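Local coordinates for extracellular solute-binding protein family 5 (PDB 4ONY) that probably serves as the periplasmic substrate-binding component of an ABC transporter, with a likely role in peptide uptake, at residues G53-L58 / I254-N259; L58-L63 / R71-D76; G77-M82 / Y585-W590; S46-V51 / G270-F275; L63-T68 / G203-E208. All blocks are in the same frame, centred on the assembly; numbering follows the deposited sequence.

Four of the five contacts draw on the long excursion between strands 46-52 and 88-90, and interaction 4 on the first of those strands itself. Interaction 1 holds Y256 and Y257 of the P4G pocket. Its strand runs beside strand 46-52 of interaction 4, the two centres about 14 Å apart. Interaction 2 shares L58 with interaction 1 and L63 with interaction 5, whose centre is about 9 Å away; R71 N also meets Y256 OH at 3.0 Å. Interaction 3 joins this group through F79, which packs on L47 and V49. Interactions 3 and 5 do not touch, their nearest atoms about 12 Å apart.

Interaction 1. Residues G53-L58 / I254-N259; sequences GTFDSL and IEYYRN. With P4G (1-ethoxy-2-(2-ethoxyethoxy)ethane), chain D.
G53 and Y257 join their backbones by one hydrogen bond, G53 N to Y257 O at 3.1 Å. Beyond it the contact belongs to Y256. Its CG lies anti to the carbonyl carbon (chi1 -78°), and the ring that follows borders residues 53-55. The G53 carbonyl carbon lies at the ring edge, near its plane, 3.6 Å from CD2. On one face sits F55, whose CD1 is 3.4 Å from Y256 CE1 and offset toward the rim. The two rings are inclined at 43°, an arrangement that is neither a parallel stack nor a T-shaped pair, and F55 CB also approaches the hydroxyl end of the tyrosine. That hydroxyl is engaged by R71 N, a bond that ties the pocket strand to the loop between strands 46-52 and 88-90.

Y257 turns from the same strand in another direction, and its ring offers a face to the ether chain of P4G, with CE2 3.5 Å from P4G C3. The ligand carbon also lies 3.6 Å from Y256 O, so a backbone carbonyl and an aromatic face border it together. Y256 and Y257 meet the ligand here by packing; Q222, Q225 and R226 complete the pocket. Strand 251-257 lies between strands 46-52 and 226-231 in a mixed sheet, while helix 260-268 packs against Y257 through S262 and L263.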
# COMPACT_ATOMS: atom_id res chain seq x y z
N GLY A 53 -13.48 12.80 6.47
CA GLY A 53 -14.46 12.22 5.57
C GLY A 53 -15.83 12.09 6.23
O GLY A 53 -16.15 12.88 7.11
N THR A 54 -16.61 11.11 5.78
CA THR A 54 -17.95 10.86 6.29
C THR A 54 -18.35 9.39 6.10
O THR A 54 -17.64 8.64 5.45
CB THR A 54 -18.97 11.78 5.60
OG1 THR A 54 -20.23 11.74 6.29
CG2 THR A 54 -19.16 11.39 4.11
N PHE A 55 -19.47 8.99 6.69
CA PHE A 55 -20.01 7.68 6.46
C PHE A 55 -21.48 7.72 6.71
O PHE A 55 -21.94 8.53 7.48
CB PHE A 55 -19.34 6.66 7.40
CG PHE A 55 -19.91 6.64 8.78
CD1 PHE A 55 -19.47 7.53 9.73
CD2 PHE A 55 -20.92 5.75 9.10
CE1 PHE A 55 -20.03 7.53 10.99
CE2 PHE A 55 -21.48 5.76 10.33
CZ PHE A 55 -21.02 6.64 11.30
N ASP A 56 -22.21 6.82 6.08
CA ASP A 56 -23.63 6.67 6.33
C ASP A 56 -24.12 5.22 6.24
O ASP A 56 -25.31 5.00 6.14
CB ASP A 56 -24.41 7.52 5.33
CG ASP A 56 -24.16 7.13 3.90
OD1 ASP A 56 -23.49 6.12 3.58
OD2 ASP A 56 -24.65 7.90 3.05
N SER A 57 -23.23 4.24 6.26
CA SER A 57 -23.66 2.86 6.13
C SER A 57 -22.63 1.92 6.74
O SER A 57 -21.48 2.31 6.93
CB SER A 57 -23.93 2.48 4.66
OG SER A 57 -24.54 1.18 4.56
N LEU A 58 -23.06 0.68 7.03
CA LEU A 58 -22.26 -0.26 7.77
C LEU A 58 -22.08 -1.63 7.11
O LEU A 58 -21.87 -2.63 7.82
CB LEU A 58 -22.85 -0.48 9.16
CG LEU A 58 -23.08 0.75 10.03
CD1 LEU A 58 -23.82 0.36 11.32
CD2 LEU A 58 -21.79 1.46 10.33
N ILE A 254 -14.15 6.30 16.53
CA ILE A 254 -13.65 6.92 15.32
C ILE A 254 -14.56 8.11 14.99
O ILE A 254 -15.75 7.94 14.66
CB ILE A 254 -13.62 5.90 14.16
CG1 ILE A 254 -12.88 4.64 14.63
CG2 ILE A 254 -12.98 6.50 12.91
CD1 ILE A 254 -12.74 3.55 13.56
N GLU A 255 -13.98 9.31 15.10
CA GLU A 255 -14.66 10.57 14.81
C GLU A 255 -14.31 11.11 13.45
O GLU A 255 -13.17 10.94 12.97
CB GLU A 255 -14.32 11.59 15.87
CG GLU A 255 -14.87 11.17 17.20
CD GLU A 255 -14.83 12.23 18.25
OE1 GLU A 255 -14.16 13.28 18.07
OE2 GLU A 255 -15.47 11.99 19.28
N TYR A 256 -15.29 11.74 12.82
CA TYR A 256 -15.15 12.19 11.47
C TYR A 256 -15.08 13.72 11.43
O TYR A 256 -15.85 14.38 12.09
CB TYR A 256 -16.33 11.65 10.64
CG TYR A 256 -16.19 10.17 10.26
CD1 TYR A 256 -16.43 9.16 11.18
CD2 TYR A 256 -15.77 9.80 9.00
CE1 TYR A 256 -16.31 7.82 10.82
CE2 TYR A 256 -15.66 8.49 8.64
CZ TYR A 256 -15.93 7.50 9.56
OH TYR A 256 -15.82 6.17 9.21
N TYR A 257 -14.11 14.24 10.66
CA TYR A 257 -13.84 15.67 10.57
C TYR A 257 -13.89 16.12 9.11
O TYR A 257 -13.64 15.33 8.21
CB TYR A 257 -12.47 16.00 11.18
CG TYR A 257 -12.45 15.81 12.66
CD1 TYR A 257 -12.29 14.53 13.20
CD2 TYR A 257 -12.73 16.87 13.51
CE1 TYR A 257 -12.36 14.34 14.58
CE2 TYR A 257 -12.80 16.68 14.89
CZ TYR A 257 -12.63 15.40 15.41
OH TYR A 257 -12.72 15.25 16.82
N ARG A 258 -14.21 17.39 8.87
CA ARG A 258 -14.36 17.87 7.51
C ARG A 258 -13.03 18.13 6.85
O ARG A 258 -12.99 18.22 5.66
CB ARG A 258 -15.19 19.12 7.44
CG ARG A 258 -14.50 20.36 7.98
CD ARG A 258 -15.54 21.43 8.18
NE ARG A 258 -14.97 22.73 8.45
CZ ARG A 258 -14.92 23.34 9.63
NH1 ARG A 258 -15.40 22.75 10.71
NH2 ARG A 258 -14.36 24.56 9.72
N ASN A 259 -11.95 18.33 7.62
CA ASN A 259 -10.62 18.59 7.05
C ASN A 259 -9.57 18.32 8.12
O ASN A 259 -9.89 18.10 9.29
CB ASN A 259 -10.47 20.06 6.49
CG ASN A 259 -10.66 21.13 7.56
OD1 ASN A 259 -10.24 20.96 8.70
ND2 ASN A 259 -11.29 22.25 7.18
C8 P4G D . -21.34 14.74 20.50
C7 P4G D . -21.96 14.52 19.12
O4 P4G D . -21.38 15.24 17.98
C6 P4G D . -19.97 15.54 17.88
C5 P4G D . -19.33 14.88 16.66
O3 P4G D . -17.92 15.15 16.63
C4 P4G D . -17.29 14.96 15.38
C3 P4G D . -16.26 16.05 15.22
O2 P4G D . -16.76 17.13 14.41
C2 P4G D . -15.98 18.33 14.52
C1 P4G D . -16.56 19.43 15.40

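Interaction 2. Residues L58-L63 / R71-D76; sequences LNPFVL and RGLYND
F61 and Y74 meet in a T-shaped (edge-to-face) pair, and Y74 can be followed outward to see how two nearby parts of one loop pack without a hydrogen bond between them. Its CB rests 3.9 Å from P60 CG and also lies near F61 CZ. With CG anti to the backbone N (chi1 -180°), CG comes 3.6 Å from F61 CE1, and the F61 edge lies over one face of the ring, offset toward the rim. Next, CD2 makes the closest approach, 3.5 Å from that same CE1, and CE2 still lies within 3.8 Å of it. The ring planes stand at 62°, with centroids 5.0 Å apart. P60 CG covers the centre of one F61 face, so the proline touches both aromatic partners.

N59 shapes this corner through an Asx turn, its OD1 accepting from F61 N. The L73 CD1 methyl extends the apolar patch, 4.2 Å from both L58 CB and P60 CD, and also borders L58 O. Within 71-76, R71 grips D76 side-on in a salt bridge, NE and NH2 each taking one carboxylate oxygen. Further out, Y84 and Y151 meet the F61 ring edge-to-face, while L58 and L73 pack on V221 and V218 of strand 216-222 and on I227 and Y229 of strand 226-231.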
# COMPACT_ATOMS: atom_id res chain seq x y z
N LEU A 58 -23.06 0.68 7.03
CA LEU A 58 -22.26 -0.26 7.77
C LEU A 58 -22.08 -1.63 7.11
O LEU A 58 -21.87 -2.63 7.82
CB LEU A 58 -22.85 -0.48 9.16
CG LEU A 58 -23.08 0.75 10.03
CD1 LEU A 58 -23.82 0.36 11.32
CD2 LEU A 58 -21.79 1.46 10.33
N ASN A 59 -22.08 -1.68 5.78
CA ASN A 59 -21.84 -2.91 5.04
C ASN A 59 -20.69 -2.72 4.08
O ASN A 59 -20.85 -2.11 3.03
CB ASN A 59 -23.07 -3.36 4.31
CG ASN A 59 -22.88 -4.74 3.68
OD1 ASN A 59 -21.77 -5.18 3.44
ND2 ASN A 59 -23.98 -5.42 3.43
N PRO A 60 -19.52 -3.25 4.44
CA PRO A 60 -18.35 -3.00 3.62
C PRO A 60 -18.27 -3.92 2.41
O PRO A 60 -17.29 -3.83 1.68
CB PRO A 60 -17.17 -3.30 4.58
CG PRO A 60 -17.71 -4.18 5.59
CD PRO A 60 -19.20 -3.92 5.71
N PHE A 61 -19.26 -4.77 2.16
CA PHE A 61 -19.10 -5.81 1.14
C PHE A 61 -19.96 -5.65 -0.12
O PHE A 61 -19.97 -6.55 -0.97
CB PHE A 61 -19.41 -7.17 1.79
CG PHE A 61 -18.63 -7.40 3.06
CD1 PHE A 61 -17.25 -7.48 3.03
CD2 PHE A 61 -19.30 -7.56 4.27
CE1 PHE A 61 -16.53 -7.73 4.21
CE2 PHE A 61 -18.60 -7.77 5.45
CZ PHE A 61 -17.21 -7.85 5.42
N VAL A 62 -20.65 -4.51 -0.25
CA VAL A 62 -21.66 -4.30 -1.32
C VAL A 62 -21.48 -2.96 -2.01
O VAL A 62 -20.83 -2.05 -1.46
CB VAL A 62 -23.11 -4.39 -0.72
CG1 VAL A 62 -23.33 -5.72 -0.03
CG2 VAL A 62 -23.36 -3.26 0.26
N LEU A 63 -22.06 -2.83 -3.21
CA LEU A 63 -21.90 -1.60 -3.99
C LEU A 63 -22.49 -0.40 -3.30
O LEU A 63 -21.85 0.62 -3.22
CB LEU A 63 -22.52 -1.73 -5.39
CG LEU A 63 -21.66 -2.51 -6.40
CD1 LEU A 63 -22.51 -2.80 -7.65
CD2 LEU A 63 -20.40 -1.77 -6.77
N ARG A 71 -15.43 3.21 8.97
CA ARG A 71 -14.14 2.62 9.21
C ARG A 71 -14.25 1.62 10.35
O ARG A 71 -15.08 1.77 11.25
CB ARG A 71 -13.11 3.70 9.61
CG ARG A 71 -12.80 4.75 8.54
CD ARG A 71 -11.92 4.20 7.43
NE ARG A 71 -10.66 3.74 8.03
CZ ARG A 71 -9.61 4.50 8.31
NH1 ARG A 71 -9.58 5.79 7.97
NH2 ARG A 71 -8.54 3.95 8.91
N GLY A 72 -13.37 0.64 10.33
CA GLY A 72 -13.14 -0.25 11.47
C GLY A 72 -13.84 -1.61 11.34
O GLY A 72 -13.55 -2.52 12.12
N LEU A 73 -14.71 -1.79 10.37
CA LEU A 73 -15.50 -3.00 10.29
C LEU A 73 -14.70 -4.16 9.71
O LEU A 73 -14.74 -5.28 10.24
CB LEU A 73 -16.78 -2.77 9.47
CG LEU A 73 -17.73 -1.74 10.05
CD1 LEU A 73 -18.74 -1.30 8.99
CD2 LEU A 73 -18.48 -2.32 11.25
N TYR A 74 -14.01 -3.88 8.62
CA TYR A 74 -13.32 -4.88 7.83
C TYR A 74 -12.28 -4.17 6.93
O TYR A 74 -12.53 -3.10 6.41
CB TYR A 74 -14.31 -5.65 6.96
CG TYR A 74 -13.64 -6.72 6.13
CD1 TYR A 74 -13.26 -7.92 6.71
CD2 TYR A 74 -13.35 -6.52 4.79
CE1 TYR A 74 -12.65 -8.92 5.96
CE2 TYR A 74 -12.71 -7.49 4.03
CZ TYR A 74 -12.36 -8.69 4.64
OH TYR A 74 -11.75 -9.66 3.92
N ASN A 75 -11.13 -4.77 6.77
CA ASN A 75 -10.08 -4.22 5.88
C ASN A 75 -9.65 -2.79 6.18
O ASN A 75 -9.51 -1.96 5.29
CB ASN A 75 -10.55 -4.29 4.42
CG ASN A 75 -9.41 -4.04 3.44
OD1 ASN A 75 -8.24 -4.22 3.80
ND2 ASN A 75 -9.72 -3.60 2.23
N ASP A 76 -9.52 -2.47 7.45
CA ASP A 76 -9.22 -1.12 7.80
C ASP A 76 -7.68 -0.98 7.91
O ASP A 76 -7.04 -1.77 8.56
CB ASP A 76 -9.90 -0.77 9.10
CG ASP A 76 -9.77 0.71 9.41
OD1 ASP A 76 -8.67 1.14 9.86
OD2 ASP A 76 -10.78 1.43 9.23

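Interaction 3. Residues G77-M82 / Y585-W590; sequences GEFGNM and YQLPAW
E78 and L587 make the tighter part of this contact, where a loop from early in the chain rests on a turn close to its C-terminus. L587 CD1 lies 3.9 Å from E78 CB and 4.1 Å from F79 CE1, and thus touches two consecutive residues of the loop. P588 adds its ring: CD approaches E78 O to 3.5 Å, while CG lies equally far from the carbonyl oxygens of E78 and F79. The turn is a short 3-10 segment, residues 587-589, closed by backbone bonds from A589 N to Q586 O and from W590 N to L587 O. Within it, L587 and P588 both touch the loop, while L587 CD2 covers the centre of the W590 ring.

The looser side is polar, and the segments have no direct hydrogen bond between them. A water instead donates to E78 O at 2.7 Å and accepts from L587 N at 2.8 Å, joining the two backbones. E78 sends its carboxylate to a salt bridge with R71. Behind the apolar part, F79 packs on L47 and V49 of strand 46-52, and L587 reaches I274 of strand 274-277.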
# COMPACT_ATOMS: atom_id res chain seq x y z
N GLY A 77 -7.14 0.06 7.26
CA GLY A 77 -5.70 0.34 7.23
C GLY A 77 -5.03 0.54 8.58
O GLY A 77 -3.92 0.12 8.78
N GLU A 78 -5.70 1.20 9.50
CA GLU A 78 -5.13 1.47 10.81
C GLU A 78 -5.59 0.45 11.82
O GLU A 78 -4.80 0.09 12.68
CB GLU A 78 -5.57 2.86 11.32
CG GLU A 78 -5.15 4.03 10.46
CD GLU A 78 -6.10 5.23 10.61
OE1 GLU A 78 -6.25 5.94 9.60
OE2 GLU A 78 -6.69 5.47 11.71
N PHE A 79 -6.86 -0.01 11.74
CA PHE A 79 -7.44 -0.94 12.77
C PHE A 79 -7.70 -2.38 12.38
O PHE A 79 -8.06 -3.15 13.23
CB PHE A 79 -8.75 -0.39 13.28
CG PHE A 79 -8.59 0.90 13.97
CD1 PHE A 79 -7.91 0.97 15.20
CD2 PHE A 79 -9.09 2.06 13.41
CE1 PHE A 79 -7.74 2.19 15.85
CE2 PHE A 79 -8.92 3.28 14.04
CZ PHE A 79 -8.26 3.34 15.26
N GLY A 80 -7.51 -2.75 11.12
CA GLY A 80 -7.70 -4.14 10.70
C GLY A 80 -9.17 -4.56 10.73
O GLY A 80 -10.06 -3.75 10.45
N ASN A 81 -9.42 -5.81 11.11
CA ASN A 81 -10.76 -6.36 11.05
C ASN A 81 -11.38 -6.48 12.44
O ASN A 81 -11.31 -7.52 13.09
CB ASN A 81 -10.74 -7.70 10.28
CG ASN A 81 -10.07 -7.60 8.90
OD1 ASN A 81 -10.13 -6.56 8.19
ND2 ASN A 81 -9.42 -8.66 8.50
N MET A 82 -12.04 -5.42 12.91
CA MET A 82 -12.61 -5.42 14.25
C MET A 82 -13.97 -6.12 14.45
O MET A 82 -14.26 -6.63 15.57
CB MET A 82 -12.67 -4.01 14.78
CG MET A 82 -11.27 -3.42 15.03
SD MET A 82 -11.35 -1.96 16.05
CE MET A 82 -12.07 -0.84 14.84
N TYR A 585 4.27 0.89 12.67
CA TYR A 585 3.51 0.87 13.92
C TYR A 585 2.19 0.12 13.70
O TYR A 585 1.62 0.19 12.61
CB TYR A 585 3.27 2.31 14.49
CG TYR A 585 2.35 3.15 13.58
CD1 TYR A 585 0.98 3.07 13.69
CD2 TYR A 585 2.89 3.97 12.62
CE1 TYR A 585 0.14 3.79 12.82
CE2 TYR A 585 2.10 4.72 11.76
CZ TYR A 585 0.72 4.60 11.84
OH TYR A 585 -0.07 5.32 11.01
N GLN A 586 1.67 -0.51 14.75
CA GLN A 586 0.43 -1.27 14.67
C GLN A 586 -0.51 -0.87 15.82
O GLN A 586 -0.36 -1.32 16.95
CB GLN A 586 0.77 -2.75 14.79
CG GLN A 586 1.64 -3.28 13.70
CD GLN A 586 0.95 -3.21 12.39
OE1 GLN A 586 -0.18 -3.66 12.26
NE2 GLN A 586 1.61 -2.62 11.39
N LEU A 587 -1.46 0.01 15.52
CA LEU A 587 -2.38 0.53 16.51
C LEU A 587 -3.10 -0.54 17.31
O LEU A 587 -3.37 -0.33 18.50
CB LEU A 587 -3.42 1.45 15.87
CG LEU A 587 -2.89 2.72 15.23
CD1 LEU A 587 -4.06 3.61 14.86
CD2 LEU A 587 -1.95 3.46 16.20
N PRO A 588 -3.47 -1.69 16.66
CA PRO A 588 -4.17 -2.72 17.43
C PRO A 588 -3.35 -3.33 18.58
O PRO A 588 -3.92 -4.01 19.42
CB PRO A 588 -4.47 -3.80 16.38
CG PRO A 588 -4.54 -3.05 15.10
CD PRO A 588 -3.51 -1.96 15.22
N ALA A 589 -2.02 -3.13 18.59
CA ALA A 589 -1.18 -3.56 19.68
C ALA A 589 -0.95 -2.46 20.73
O ALA A 589 -0.26 -2.69 21.76
CB ALA A 589 0.13 -4.03 19.11
N TRP A 590 -1.50 -1.26 20.51
CA TRP A 590 -1.33 -0.18 21.48
C TRP A 590 -2.32 -0.37 22.65
O TRP A 590 -3.27 -1.21 22.57
CB TRP A 590 -1.51 1.20 20.80
CG TRP A 590 -0.38 1.50 19.81
CD1 TRP A 590 0.41 0.59 19.19
CD2 TRP A 590 0.06 2.78 19.37
NE1 TRP A 590 1.31 1.22 18.36
CE2 TRP A 590 1.11 2.57 18.46
CE3 TRP A 590 -0.34 4.09 19.64
CZ2 TRP A 590 1.79 3.61 17.84
CZ3 TRP A 590 0.30 5.14 19.01
CH2 TRP A 590 1.37 4.89 18.13
O HOH W 1 -2.11 0.42 12.79

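Interaction 4. Residues S46-V51 / G270-F275; sequences SLTVGV and GILDIF
T48 and D273 clasp each other by two hydrogen bonds. D273 N donates to T48 O at 2.9 Å, almost straight at 173°. In return T48 N gives its hydrogen to D273 OD2 at 2.7 Å, meeting the anti side of the carboxylate, 28° out of its plane. Water links S46 OG, T48 OG1 and that same OD2, so the oxygen is gripped by the strand and by solvent. Around this pair, L272 CD2 packs against T48 CG2 and the V49 carbonyl carbon, each at 3.8 Å, while V49 CG1 lies beside I274 CG1. G50 gives close access: L272 CD1 lies 3.9 Å from its CA.

Residues 46-50 and 271-274 run 85° apart: the loop leading into strand 274-277 crosses strand 46-52, an edge strand of its mixed sheet. G270, just after helix 260-268, forms a Schellman motif, and the chain then leads through I271 and L272 to D273. R573 forms a salt bridge with D273 OD1, and L263 and S266 of the helix pack on L272.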
# COMPACT_ATOMS: atom_id res chain seq x y z
N SER A 46 -9.85 3.72 26.78
CA SER A 46 -10.34 3.90 25.43
C SER A 46 -9.32 4.59 24.52
O SER A 46 -8.34 5.17 24.98
CB SER A 46 -11.63 4.73 25.50
OG SER A 46 -11.32 6.02 25.95
N LEU A 47 -9.62 4.53 23.22
CA LEU A 47 -8.86 5.22 22.19
C LEU A 47 -9.86 5.98 21.33
O LEU A 47 -10.90 5.43 20.99
CB LEU A 47 -8.11 4.22 21.34
CG LEU A 47 -7.34 4.79 20.14
CD1 LEU A 47 -6.11 5.52 20.64
CD2 LEU A 47 -6.94 3.70 19.15
N THR A 48 -9.59 7.24 21.05
CA THR A 48 -10.41 8.07 20.19
C THR A 48 -9.52 8.61 19.08
O THR A 48 -8.46 9.20 19.35
CB THR A 48 -11.09 9.21 20.98
OG1 THR A 48 -11.86 8.65 22.05
CG2 THR A 48 -12.03 10.02 20.09
N VAL A 49 -9.88 8.33 17.83
CA VAL A 49 -9.08 8.77 16.70
C VAL A 49 -9.96 9.51 15.73
O VAL A 49 -11.17 9.28 15.74
CB VAL A 49 -8.41 7.60 15.96
CG1 VAL A 49 -7.58 6.78 16.93
CG2 VAL A 49 -9.46 6.67 15.33
N GLY A 50 -9.35 10.36 14.91
CA GLY A 50 -10.06 11.14 13.91
C GLY A 50 -9.73 10.70 12.49
O GLY A 50 -8.63 10.22 12.23
N VAL A 51 -10.68 10.83 11.58
CA VAL A 51 -10.45 10.65 10.13
C VAL A 51 -11.16 11.77 9.39
O VAL A 51 -12.16 12.31 9.89
CB VAL A 51 -10.98 9.29 9.56
CG1 VAL A 51 -10.34 8.12 10.28
CG2 VAL A 51 -12.49 9.15 9.71
N GLY A 270 -7.13 17.55 23.13
CA GLY A 270 -7.18 16.33 23.92
C GLY A 270 -8.41 15.48 23.67
O GLY A 270 -8.61 14.48 24.31
N ILE A 271 -9.20 15.84 22.66
CA ILE A 271 -10.37 15.06 22.29
C ILE A 271 -9.97 13.82 21.52
O ILE A 271 -10.54 12.79 21.72
CB ILE A 271 -11.35 15.92 21.47
CG1 ILE A 271 -11.77 17.08 22.35
CG2 ILE A 271 -12.57 15.11 21.06
CD1 ILE A 271 -12.54 18.18 21.66
N LEU A 272 -8.96 13.94 20.65
CA LEU A 272 -8.39 12.80 19.99
C LEU A 272 -7.11 12.42 20.70
O LEU A 272 -6.36 13.30 21.12
CB LEU A 272 -8.10 13.14 18.53
CG LEU A 272 -9.32 13.64 17.75
CD1 LEU A 272 -8.89 13.94 16.33
CD2 LEU A 272 -10.46 12.62 17.80
N ASP A 273 -6.84 11.12 20.82
CA ASP A 273 -5.68 10.62 21.58
C ASP A 273 -4.38 10.60 20.76
O ASP A 273 -3.32 10.63 21.33
CB ASP A 273 -5.95 9.20 22.07
CG ASP A 273 -7.07 9.13 23.12
OD1 ASP A 273 -7.05 9.93 24.05
OD2 ASP A 273 -7.96 8.27 23.00
N ILE A 274 -4.48 10.51 19.44
CA ILE A 274 -3.31 10.45 18.57
C ILE A 274 -3.58 11.25 17.31
O ILE A 274 -4.71 11.63 17.03
CB ILE A 274 -2.98 8.99 18.15
CG1 ILE A 274 -4.10 8.39 17.29
CG2 ILE A 274 -2.79 8.08 19.38
CD1 ILE A 274 -3.75 7.10 16.60
N PHE A 275 -2.51 11.54 16.58
CA PHE A 275 -2.60 12.21 15.30
C PHE A 275 -1.54 11.64 14.38
O PHE A 275 -0.33 11.73 14.67
CB PHE A 275 -2.42 13.74 15.44
CG PHE A 275 -2.68 14.49 14.16
CD1 PHE A 275 -1.67 14.65 13.24
CD2 PHE A 275 -3.94 14.98 13.89
CE1 PHE A 275 -1.89 15.27 12.04
CE2 PHE A 275 -4.17 15.65 12.70
CZ PHE A 275 -3.14 15.81 11.77
O HOH W 2 -10.34 8.05 24.16
O HOH W 3 -7.77 7.67 26.09
O HOH W 4 -6.59 10.93 15.10

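Interaction 5. Residues L63-T68 / G203-E208; sequences LKSMRT and GNSTLE
K64 and S205 meet where a type II beta turn, L63 to M66, faces a surface loop. The lysine chain curls past the serine hydroxyl: with CG anti to the backbone N (chi1 -178°), that carbon comes 3.1 Å from S205 OG, and the bends at chi2 and chi4 bring CE to 3.4 Å and NZ to 2.8 Å from the same oxygen, the last a hydrogen bond. S65, the next residue of the turn, brings its own hydroxyl to this oxygen. S65 OG and S205 OG are hydrogen-bonded at 3.1 Å, and either may be the donor. One serine oxygen is thus held by an ammonium group and a second hydroxyl, and the positive charge would probably polarise it. The S65 hydroxyl has a further, weak bond to D56 OD1.

Near the base of the lysine the arrangement changes from polar tip to backbone. K64 CB packs 3.4 Å from G203 O, and water extends the join: one molecule links K64 N to G203 O, another K64 O to N204 O. A type I turn, S65 to T68, overlaps the first, and T68 OG1 bonds to D56. In the second segment an ST turn comes next, in which T206 OG1 accepts from E208 N at 3.2 Å.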
# COMPACT_ATOMS: atom_id res chain seq x y z
N LEU A 63 -22.06 -2.83 -3.21
CA LEU A 63 -21.90 -1.60 -3.99
C LEU A 63 -22.49 -0.40 -3.30
O LEU A 63 -21.85 0.62 -3.22
CB LEU A 63 -22.52 -1.73 -5.39
CG LEU A 63 -21.66 -2.51 -6.40
CD1 LEU A 63 -22.51 -2.80 -7.65
CD2 LEU A 63 -20.40 -1.77 -6.77
N LYS A 64 -23.71 -0.52 -2.77
CA LYS A 64 -24.39 0.65 -2.20
C LYS A 64 -23.62 1.22 -1.01
O LYS A 64 -23.31 0.48 -0.07
CB LYS A 64 -25.85 0.31 -1.79
CG LYS A 64 -26.66 1.49 -1.22
CD LYS A 64 -26.76 2.57 -2.25
CE LYS A 64 -27.55 3.81 -1.85
NZ LYS A 64 -28.72 3.50 -1.00
N SER A 65 -23.34 2.53 -1.05
CA SER A 65 -22.62 3.24 -0.01
C SER A 65 -21.18 2.75 0.19
O SER A 65 -20.58 2.96 1.25
CB SER A 65 -23.36 3.21 1.35
OG SER A 65 -24.60 3.84 1.23
N MET A 66 -20.61 2.15 -0.83
CA MET A 66 -19.27 1.60 -0.67
C MET A 66 -18.22 2.68 -0.37
O MET A 66 -17.16 2.34 0.17
CB MET A 66 -18.85 0.78 -1.88
CG MET A 66 -18.70 1.56 -3.17
SD MET A 66 -18.12 0.52 -4.54
CE MET A 66 -16.35 0.54 -4.23
N ARG A 67 -18.48 3.93 -0.76
CA ARG A 67 -17.55 5.02 -0.50
C ARG A 67 -17.87 5.79 0.79
O ARG A 67 -17.12 6.68 1.19
CB ARG A 67 -17.45 5.93 -1.72
CG ARG A 67 -16.61 5.32 -2.87
CD ARG A 67 -16.55 6.21 -4.11
NE ARG A 67 -17.90 6.41 -4.63
CZ ARG A 67 -18.67 7.50 -4.48
NH1 ARG A 67 -18.24 8.61 -3.84
NH2 ARG A 67 -19.89 7.48 -5.00
N THR A 68 -18.95 5.41 1.48
CA THR A 68 -19.33 6.07 2.68
C THR A 68 -19.67 5.03 3.74
O THR A 68 -20.65 5.17 4.49
CB THR A 68 -20.50 7.03 2.43
OG1 THR A 68 -21.59 6.31 1.82
CG2 THR A 68 -20.09 8.17 1.51
N GLY A 203 -27.24 -5.75 1.09
CA GLY A 203 -27.06 -4.90 -0.08
C GLY A 203 -27.54 -3.49 0.18
O GLY A 203 -26.99 -2.56 -0.43
N ASN A 204 -28.54 -3.32 1.04
CA ASN A 204 -29.10 -2.00 1.35
C ASN A 204 -28.06 -1.17 2.09
O ASN A 204 -27.16 -1.74 2.70
CB ASN A 204 -30.36 -2.07 2.22
CG ASN A 204 -31.59 -2.58 1.46
OD1 ASN A 204 -31.54 -2.88 0.28
ND2 ASN A 204 -32.70 -2.71 2.17
N SER A 205 -28.16 0.15 2.00
CA SER A 205 -27.51 1.06 2.95
C SER A 205 -28.13 0.76 4.30
O SER A 205 -29.36 0.59 4.40
CB SER A 205 -27.87 2.52 2.69
OG SER A 205 -27.50 2.86 1.43
N THR A 206 -27.31 0.73 5.33
CA THR A 206 -27.79 0.33 6.62
C THR A 206 -26.99 0.94 7.74
O THR A 206 -25.78 0.98 7.68
CB THR A 206 -27.81 -1.22 6.78
OG1 THR A 206 -28.33 -1.54 8.07
CG2 THR A 206 -26.47 -1.85 6.66
N LEU A 207 -27.72 1.39 8.76
CA LEU A 207 -27.13 1.84 10.01
C LEU A 207 -27.46 0.93 11.20
O LEU A 207 -27.21 1.32 12.34
CB LEU A 207 -27.53 3.27 10.30
CG LEU A 207 -27.03 4.30 9.31
CD1 LEU A 207 -27.83 5.60 9.40
CD2 LEU A 207 -25.56 4.56 9.52
N GLU A 208 -27.96 -0.27 10.95
CA GLU A 208 -28.21 -1.25 12.03
C GLU A 208 -26.88 -1.90 12.41
O GLU A 208 -26.15 -2.37 11.53
CB GLU A 208 -29.22 -2.35 11.65
O HOH W 5 -25.64 -2.94 -2.80
O HOH W 6 -24.34 -0.71 2.27